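Local atomic coordinates of aminodeoxyfutalosine deaminase (Deinococcus radiodurans, PDB entry 2IMR), a protein that catalyses the zinc-dependent deamination of aminodeoxyfutalosine to futalosine in menaquinone biosynthesis, and deaminates adenosine and several related nucleosides to a lesser extent. Residues 95-100 with 360-365; 243-248 with 304-309. One frame throughout, in Å; residues are numbered along the deposited sequence.

Interaction 1: 95-100 with 360-365; sequences PVNAHT and ETLNVR. With ZN (zinc ion), chain B.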
loop_
_atom_site.group_PDB
_atom_site.type_symbol
_atom_site.label_atom_id
_atom_site.label_comp_id
_atom_site.label_asym_id
_atom_site.label_seq_id
_atom_site.Cartn_x
_atom_site.Cartn_y
_atom_site.Cartn_z
ATOM N N PRO A 95 -6.176 10.909 -3.206
ATOM C CA PRO A 95 -5.774 9.744 -2.412
ATOM C C PRO A 95 -4.318 9.331 -2.567
ATOM O O PRO A 95 -3.674 9.602 -3.579
ATOM C CB PRO A 95 -6.733 8.663 -2.889
ATOM C CG PRO A 95 -6.887 8.997 -4.346
ATOM C CD PRO A 95 -7.059 10.506 -4.318
ATOM N N VAL A 96 -3.810 8.668 -1.540
ATOM C CA VAL A 96 -2.443 8.179 -1.538
ATOM C C VAL A 96 -2.442 6.736 -2.029
ATOM O O VAL A 96 -3.293 5.938 -1.630
ATOM C CB VAL A 96 -1.848 8.201 -0.110
ATOM C CG1 VAL A 96 -0.519 7.445 -0.084
ATOM C CG2 VAL A 96 -1.659 9.641 0.354
ATOM N N ASN A 97 -1.503 6.410 -2.910
ATOM C CA ASN A 97 -1.385 5.044 -3.400
ATOM C C ASN A 97 -0.291 4.493 -2.511
ATOM O O ASN A 97 0.900 4.623 -2.820
ATOM C CB ASN A 97 -0.933 5.007 -4.857
ATOM C CG ASN A 97 -1.041 3.617 -5.453
ATOM O OD1 ASN A 97 -0.976 2.621 -4.731
ATOM N ND2 ASN A 97 -1.190 3.542 -6.768
ATOM N N ALA A 98 -0.710 3.887 -1.404
ATOM C CA ALA A 98 0.197 3.363 -0.387
ATOM C C ALA A 98 1.027 2.142 -0.749
ATOM O O ALA A 98 1.912 1.750 0.013
ATOM C CB ALA A 98 -0.588 3.096 0.902
ATOM N N HIS A 99 0.739 1.524 -1.886
ATOM C CA HIS A 99 1.531 0.378 -2.303
ATOM C C HIS A 99 1.426 0.087 -3.787
ATOM O O HIS A 99 0.347 -0.207 -4.303
ATOM C CB HIS A 99 1.136 -0.894 -1.544
ATOM C CG HIS A 99 2.010 -2.071 -1.864
ATOM N ND1 HIS A 99 3.226 -2.284 -1.249
ATOM C CD2 HIS A 99 1.877 -3.054 -2.786
ATOM C CE1 HIS A 99 3.804 -3.348 -1.778
ATOM N NE2 HIS A 99 3.007 -3.833 -2.714
ATOM N N THR A 100 2.565 0.172 -4.463
ATOM C CA THR A 100 2.643 -0.152 -5.876
ATOM C C THR A 100 4.093 -0.474 -6.213
ATOM O O THR A 100 4.988 -0.338 -5.369
ATOM C CB THR A 100 2.150 1.019 -6.775
ATOM O OG1 THR A 100 2.125 0.586 -8.142
ATOM C CG2 THR A 100 3.066 2.225 -6.648
ATOM N N GLU A 360 -4.536 -3.200 -12.454
ATOM C CA GLU A 360 -5.167 -2.453 -13.542
ATOM C C GLU A 360 -4.609 -1.047 -13.744
ATOM O O GLU A 360 -4.057 -0.747 -14.808
ATOM C CB GLU A 360 -6.687 -2.374 -13.328
ATOM C CG GLU A 360 -7.416 -3.692 -13.515
ATOM C CD GLU A 360 -8.919 -3.551 -13.337
ATOM O OE1 GLU A 360 -9.514 -2.623 -13.932
ATOM O OE2 GLU A 360 -9.508 -4.370 -12.606
ATOM N N THR A 361 -4.768 -0.182 -12.744
ATOM C CA THR A 361 -4.271 1.194 -12.836
ATOM C C THR A 361 -3.657 1.666 -11.518
ATOM O O THR A 361 -3.785 1.004 -10.493
ATOM C CB THR A 361 -5.395 2.189 -13.186
ATOM O OG1 THR A 361 -6.187 2.438 -12.016
ATOM C CG2 THR A 361 -6.281 1.632 -14.301
ATOM N N LEU A 362 -3.009 2.827 -11.563
ATOM C CA LEU A 362 -2.362 3.418 -10.395
ATOM C C LEU A 362 -3.294 4.388 -9.671
ATOM O O LEU A 362 -2.877 5.097 -8.753
ATOM C CB LEU A 362 -1.093 4.164 -10.826
ATOM C CG LEU A 362 0.012 3.305 -11.448
ATOM C CD1 LEU A 362 1.162 4.184 -11.918
ATOM C CD2 LEU A 362 0.499 2.287 -10.425
ATOM N N ASN A 363 -4.559 4.397 -10.079
ATOM C CA ASN A 363 -5.559 5.296 -9.506
ATOM C C ASN A 363 -6.323 4.690 -8.328
ATOM O O ASN A 363 -7.245 3.904 -8.522
ATOM C CB ASN A 363 -6.553 5.705 -10.597
ATOM C CG ASN A 363 -7.464 6.824 -10.160
ATOM O OD1 ASN A 363 -7.468 7.213 -8.991
ATOM N ND2 ASN A 363 -8.246 7.355 -11.099
ATOM N N VAL A 364 -5.955 5.082 -7.112
ATOM C CA VAL A 364 -6.605 4.564 -5.904
ATOM C C VAL A 364 -8.095 4.897 -5.804
ATOM O O VAL A 364 -8.833 4.230 -5.080
ATOM C CB VAL A 364 -5.875 5.062 -4.623
ATOM C CG1 VAL A 364 -6.702 4.752 -3.374
ATOM C CG2 VAL A 364 -4.529 4.372 -4.512
ATOM N N ARG A 365 -8.552 5.918 -6.526
ATOM C CA ARG A 365 -9.974 6.260 -6.480
ATOM C C ARG A 365 -10.771 5.040 -6.934
ATOM O O ARG A 365 -11.891 4.799 -6.480
ATOM C CB ARG A 365 -10.284 7.440 -7.410
ATOM C CG ARG A 365 -9.509 8.707 -7.086
ATOM C CD ARG A 365 -9.864 9.804 -8.075
ATOM N NE ARG A 365 -9.123 11.041 -7.854
ATOM C CZ ARG A 365 -7.811 11.174 -8.025
ATOM N NH1 ARG A 365 -7.077 10.143 -8.419
ATOM N NH2 ARG A 365 -7.234 12.350 -7.822
HETATM ZN ZN ZN B . 3.874 -5.433 -3.823
HETATM O O HOH W 1 2.409 -6.394 -4.199
#
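N363 OD1 accepts two hydrogen bonds from R365, whose guanidinium lies against P95. R365 N and R365 NH1 each stand 3.0 Å from N363 OD1, on opposite faces of the amide plane. N363 OD1 lies in the guanidinium plane, at its edge. R365 N makes a capping bond ahead of the helix; the NH1 bond and the bond from NH2 to L144 O limit the turning of the guanidinium. P95 CD sits 3.8 Å above the centre of the R365 guanidinium, and W414 adds a cation-pi contact. V364 wedges in beside P95 and N97. Its CG2, anti to the carbonyl carbon, comes within 3.4 Å of N97 CA and 3.5 Å of V96 O. With CG anti to the backbone N (chi1 -170°), the N97 side chain is carried to the 360-365 side, where ND2 makes a weak, bent bond of 3.0 Å to L362 O. The stronger partner of ND2 is T353 OG1. L362 CD2 touches T100 OG1 at 3.3 Å. H99 NE2 binds zinc, with H101, H240 and a water as other ligands. The contact joins the first barrel strand to the connection after the last, beside the His-X-His zinc ligands of the amidohydrolase TIM barrel.

Interaction 2: 243-248 with 304-309; sequences EHPTEL and MVNVTP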
loop_
_atom_site.group_PDB
_atom_site.type_symbol
_atom_site.label_atom_id
_atom_site.label_comp_id
_atom_site.label_asym_id
_atom_site.label_seq_id
_atom_site.Cartn_x
_atom_site.Cartn_y
_atom_site.Cartn_z
ATOM N N GLU A 243 -0.438 -12.998 1.325
ATOM C CA GLU A 243 -1.179 -12.572 0.144
ATOM C C GLU A 243 -2.086 -13.652 -0.432
ATOM O O GLU A 243 -3.273 -13.411 -0.634
ATOM C CB GLU A 243 -0.217 -12.076 -0.942
ATOM C CG GLU A 243 -0.933 -11.637 -2.222
ATOM C CD GLU A 243 0.006 -11.086 -3.268
ATOM O OE1 GLU A 243 1.213 -11.405 -3.210
ATOM O OE2 GLU A 243 -0.462 -10.349 -4.162
ATOM N N HIS A 244 -1.534 -14.841 -0.682
ATOM C CA HIS A 244 -2.295 -15.951 -1.257
ATOM C C HIS A 244 -2.543 -17.035 -0.200
ATOM O O HIS A 244 -1.717 -17.243 0.685
ATOM C CB HIS A 244 -1.514 -16.524 -2.450
ATOM C CG HIS A 244 -2.326 -17.393 -3.359
ATOM N ND1 HIS A 244 -2.475 -18.748 -3.162
ATOM C CD2 HIS A 244 -3.042 -17.094 -4.470
ATOM C CE1 HIS A 244 -3.247 -19.247 -4.112
ATOM N NE2 HIS A 244 -3.604 -18.264 -4.917
ATOM N N PRO A 245 -3.694 -17.727 -0.267
ATOM C CA PRO A 245 -3.963 -18.769 0.730
ATOM C C PRO A 245 -2.903 -19.863 0.824
ATOM O O PRO A 245 -2.697 -20.438 1.894
ATOM C CB PRO A 245 -5.337 -19.309 0.315
ATOM C CG PRO A 245 -5.412 -19.007 -1.152
ATOM C CD PRO A 245 -4.802 -17.627 -1.234
ATOM N N THR A 246 -2.229 -20.149 -0.287
ATOM C CA THR A 246 -1.200 -21.181 -0.296
ATOM C C THR A 246 0.021 -20.801 0.550
ATOM O O THR A 246 0.852 -21.655 0.867
ATOM C CB THR A 246 -0.759 -21.518 -1.740
ATOM O OG1 THR A 246 -0.470 -20.313 -2.455
ATOM C CG2 THR A 246 -1.867 -22.276 -2.467
ATOM N N GLU A 247 0.132 -19.526 0.917
ATOM C CA GLU A 247 1.240 -19.088 1.762
ATOM C C GLU A 247 0.931 -19.539 3.190
ATOM O O GLU A 247 1.792 -20.078 3.895
ATOM C CB GLU A 247 1.394 -17.563 1.724
ATOM C CG GLU A 247 2.538 -17.049 2.607
ATOM C CD GLU A 247 2.611 -15.533 2.666
ATOM O OE1 GLU A 247 2.293 -14.888 1.647
ATOM O OE2 GLU A 247 3.003 -14.989 3.725
ATOM N N LEU A 248 -0.309 -19.326 3.617
ATOM C CA LEU A 248 -0.710 -19.738 4.960
ATOM C C LEU A 248 -0.597 -21.261 5.067
ATOM O O LEU A 248 -0.185 -21.798 6.098
ATOM C CB LEU A 248 -2.151 -19.307 5.237
ATOM C CG LEU A 248 -2.789 -19.820 6.532
ATOM C CD1 LEU A 248 -2.038 -19.286 7.748
ATOM C CD2 LEU A 248 -4.245 -19.388 6.566
ATOM N N MET A 304 -2.124 -9.073 3.453
ATOM C CA MET A 304 -2.694 -9.629 4.677
ATOM C C MET A 304 -4.097 -10.184 4.484
ATOM O O MET A 304 -4.999 -9.922 5.288
ATOM C CB MET A 304 -2.734 -8.537 5.743
ATOM C CG MET A 304 -1.366 -8.055 6.181
ATOM S SD MET A 304 -0.575 -9.325 7.167
ATOM C CE MET A 304 -1.407 -9.045 8.765
ATOM N N VAL A 305 -4.280 -10.961 3.428
ATOM C CA VAL A 305 -5.583 -11.525 3.120
ATOM C C VAL A 305 -5.868 -12.814 3.874
ATOM O O VAL A 305 -6.954 -13.009 4.415
ATOM C CB VAL A 305 -5.706 -11.794 1.599
ATOM C CG1 VAL A 305 -6.983 -12.573 1.292
ATOM C CG2 VAL A 305 -5.706 -10.470 0.849
ATOM N N ASN A 306 -4.879 -13.690 3.927
ATOM C CA ASN A 306 -5.069 -14.971 4.576
ATOM C C ASN A 306 -4.468 -15.029 5.972
ATOM O O ASN A 306 -3.396 -15.587 6.187
ATOM C CB ASN A 306 -4.510 -16.041 3.646
ATOM C CG ASN A 306 -5.213 -16.031 2.295
ATOM O OD1 ASN A 306 -6.288 -16.610 2.143
ATOM N ND2 ASN A 306 -4.627 -15.337 1.319
ATOM N N VAL A 307 -5.193 -14.437 6.918
ATOM C CA VAL A 307 -4.775 -14.374 8.304
ATOM C C VAL A 307 -5.881 -14.904 9.208
ATOM O O VAL A 307 -7.026 -15.061 8.783
ATOM C CB VAL A 307 -4.446 -12.920 8.723
ATOM C CG1 VAL A 307 -3.320 -12.364 7.853
ATOM C CG2 VAL A 307 -5.693 -12.049 8.614
ATOM N N THR A 308 -5.529 -15.171 10.459
ATOM C CA THR A 308 -6.487 -15.694 11.428
ATOM C C THR A 308 -6.845 -14.617 12.436
ATOM O O THR A 308 -6.247 -13.549 12.454
ATOM C CB THR A 308 -5.889 -16.867 12.212
ATOM O OG1 THR A 308 -4.793 -16.390 13.003
ATOM C CG2 THR A 308 -5.392 -17.945 11.268
ATOM N N PRO A 309 -7.845 -14.886 13.290
ATOM C CA PRO A 309 -8.212 -13.879 14.283
ATOM C C PRO A 309 -7.014 -13.573 15.170
ATOM O O PRO A 309 -6.767 -12.426 15.521
ATOM C CB PRO A 309 -9.353 -14.549 15.040
ATOM C CG PRO A 309 -10.036 -15.327 13.953
ATOM C CD PRO A 309 -8.858 -15.954 13.219
#
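The backbones of 243-248 and 304-309 come close at two points: E243 CA lies 5.4 Å from V305 CA, and P245 CA 5.5 Å from N306 CA. At the first point V305 CB rests 3.7 Å from E243 O. At the second, N306 CG, anti to its carbonyl carbon (chi1 -59°), packs 3.4 Å from P245 CA. On one branch, N306 OD1 meets P245 CB at 3.4 Å. On the other, ND2 sits close to the peptide before P245 and bonds to C334 O. An alanine at N306 would probably leave C334 O without this donor and open a gap beside P245. L248 CD2 reaches to 3.9 Å from N306 O. H244 is the N-cap of the helix that follows: its ND1 accepts from T246 N at 3.2 Å. P245 CD lies over one face of the H244 ring, toward its rim, while Y114 stacks with that ring. Y114 OH bonds to E243 OE1. E243 is probably the proton donor, and its side chain lies near D354 and H240. The start of helix 245-253 and the loop after strand 300-303 thus meet beside the active site, at the C-terminal end of the amidohydrolase TIM barrel.

From the N terminus, the chain passes the small mixed sheet and enters the barrel at 95-100. It runs through strands 149-153 to 238-241 and reaches 243-248. Interaction 2 closes a loop here: 55 residues later, 304-309 returns. The chain goes on to 360-365, where interaction 1 closes the outer loop of 259 residues. Interaction 2 is nested inside it. The outer contact ties the first strand region to the loop between helices 356-359 and 365-374; the inner one ties the start of helix 245-253 to the loop after strand 300-303. The active site relates them: H99, a zinc ligand, lies in one, and E243, the probable proton donor, in the other, its side chain about 7 Å from the zinc.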